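Local coordinates for protein phosphonomutase (Burkholderia cenocepacia J2315, PDB 4MG4) that is a phosphonomutase, a TIM-barrel protein of the phosphoenolpyruvate phosphomutase family, at residues Arg160-Phe164 with Leu176-Thr180. Sequence-based numbering, arbitrary orientation.
Sequences RTDVF and LLDAT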
loop_
_atom_site.group_PDB
_atom_site.type_symbol
_atom_site.label_atom_id
_atom_site.label_comp_id
_atom_site.label_asym_id
_atom_site.label_seq_id
_atom_site.Cartn_x
_atom_site.Cartn_y
_atom_site.Cartn_z
ATOM N N ARG A 160 -10.707 -4.170 -22.794
ATOM C CA ARG A 160 -11.854 -4.048 -21.935
ATOM C C ARG A 160 -12.930 -3.253 -22.643
ATOM O O ARG A 160 -12.670 -2.188 -23.202
ATOM C CB ARG A 160 -11.441 -3.279 -20.689
ATOM C CG ARG A 160 -12.620 -2.994 -19.797
ATOM C CD ARG A 160 -12.200 -2.427 -18.453
ATOM N NE ARG A 160 -13.342 -1.857 -17.775
ATOM C CZ ARG A 160 -13.433 -1.667 -16.444
ATOM N NH1 ARG A 160 -12.447 -2.049 -15.637
ATOM N NH2 ARG A 160 -14.544 -1.130 -15.928
ATOM N N THR A 161 -14.122 -3.801 -22.669
ATOM C CA THR A 161 -15.279 -3.070 -23.191
ATOM C C THR A 161 -16.247 -2.798 -22.064
ATOM O O THR A 161 -16.499 -3.682 -21.232
ATOM C CB THR A 161 -15.997 -3.749 -24.380
ATOM O OG1 THR A 161 -17.021 -2.872 -24.838
ATOM C CG2 THR A 161 -16.589 -5.096 -24.062
ATOM N N ASP A 162 -16.737 -1.562 -22.007
ATOM C CA ASP A 162 -17.663 -1.175 -20.952
ATOM C C ASP A 162 -19.138 -1.274 -21.305
ATOM O O ASP A 162 -19.964 -0.733 -20.570
ATOM C CB ASP A 162 -17.287 0.201 -20.463
ATOM C CG ASP A 162 -16.059 0.197 -19.577
ATOM O OD1 ASP A 162 -15.663 -0.843 -19.017
ATOM O OD2 ASP A 162 -15.476 1.279 -19.410
ATOM N N VAL A 163 -19.494 -1.979 -22.375
ATOM C CA VAL A 163 -20.904 -2.088 -22.798
ATOM C C VAL A 163 -21.784 -2.500 -21.643
ATOM O O VAL A 163 -22.857 -1.888 -21.425
ATOM C CB VAL A 163 -21.081 -3.063 -23.984
ATOM C CG1 VAL A 163 -22.568 -3.340 -24.290
ATOM C CG2 VAL A 163 -20.421 -2.478 -25.206
ATOM N N PHE A 164 -21.405 -3.565 -20.941
ATOM C CA PHE A 164 -22.264 -4.080 -19.858
ATOM C C PHE A 164 -22.029 -3.293 -18.589
ATOM O O PHE A 164 -22.949 -3.092 -17.803
ATOM C CB PHE A 164 -22.034 -5.596 -19.625
ATOM C CG PHE A 164 -22.765 -6.479 -20.588
ATOM C CD1 PHE A 164 -24.086 -6.799 -20.413
ATOM C CD2 PHE A 164 -22.144 -6.980 -21.657
ATOM C CE1 PHE A 164 -24.735 -7.617 -21.325
ATOM C CE2 PHE A 164 -22.762 -7.848 -22.561
ATOM C CZ PHE A 164 -24.081 -8.146 -22.390
ATOM N N LEU A 176 -27.340 -5.993 -26.018
ATOM C CA LEU A 176 -26.060 -5.600 -25.430
ATOM C C LEU A 176 -24.978 -6.626 -25.689
ATOM O O LEU A 176 -23.833 -6.270 -25.985
ATOM C CB LEU A 176 -26.156 -5.339 -23.922
ATOM C CG LEU A 176 -26.812 -4.063 -23.465
ATOM C CD1 LEU A 176 -26.491 -3.847 -22.001
ATOM C CD2 LEU A 176 -26.360 -2.862 -24.231
ATOM N N LEU A 177 -25.348 -7.899 -25.696
ATOM C CA LEU A 177 -24.376 -8.945 -26.032
ATOM C C LEU A 177 -23.928 -8.774 -27.499
ATOM O O LEU A 177 -22.757 -8.884 -27.843
ATOM C CB LEU A 177 -24.996 -10.346 -25.830
ATOM C CG LEU A 177 -24.195 -11.494 -26.471
ATOM C CD1 LEU A 177 -22.912 -11.632 -25.714
ATOM C CD2 LEU A 177 -25.020 -12.792 -26.426
ATOM N N ASP A 178 -24.876 -8.472 -28.392
ATOM C CA ASP A 178 -24.517 -8.294 -29.779
ATOM C C ASP A 178 -23.589 -7.098 -29.963
ATOM O O ASP A 178 -22.655 -7.164 -30.782
ATOM C CB ASP A 178 -25.774 -8.148 -30.647
ATOM C CG ASP A 178 -26.533 -9.446 -30.766
ATOM O OD1 ASP A 178 -25.959 -10.537 -30.548
ATOM O OD2 ASP A 178 -27.746 -9.350 -31.121
ATOM N N ALA A 179 -23.828 -6.022 -29.225
ATOM C CA ALA A 179 -22.957 -4.839 -29.305
ATOM C C ALA A 179 -21.564 -5.175 -28.789
ATOM O O ALA A 179 -20.556 -4.691 -29.316
ATOM C CB ALA A 179 -23.517 -3.703 -28.499
ATOM N N THR A 180 -21.542 -5.959 -27.712
ATOM C CA THR A 180 -20.285 -6.425 -27.123
ATOM C C THR A 180 -19.492 -7.262 -28.143
ATOM O O THR A 180 -18.273 -7.023 -28.336
ATOM C CB THR A 180 -20.537 -7.182 -25.811
ATOM O OG1 THR A 180 -21.144 -6.268 -24.906
ATOM C CG2 THR A 180 -19.232 -7.749 -25.231
#
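Arg-160 ends strand 156-160 of the parallel beta barrel, and the loop that follows packs against helix 174-190, the next helix in the chain. Strand, loop and helix form one beta-alpha unit of the TIM barrel. Arg-160 does not reach residues 176-180: its NE forms a salt bridge with OD1 of Asp-162 at 2.8 Å. Thr-161 brings CG2 to 3.9 Å from CG2 of Thr-180, while its OG1 hydrogen-bonds to Asp-123. Asp-162 points away from residues 176-180. Val-163 points toward them, with CG1 lying 3.8 Å from CD2 of Leu-176 and 3.3 Å from OG1 of Thr-180. Phe-164 brings its ring against the same turn. CB of Leu-176 makes an off-centre CH-pi contact, 4.2 Å from the centroid of the Phe-164 ring. CE2 of Phe-164 lies 3.3 Å from OG1 of Thr-180. OG1 of Thr-180 donates a hydrogen bond to the backbone O of Leu-176 (2.9 Å), one turn back. No hydrogen bond joins the two segments. The Thr-180 hydroxyl is satisfied within its own helix, so it can sit in this buried, mainly apolar contact.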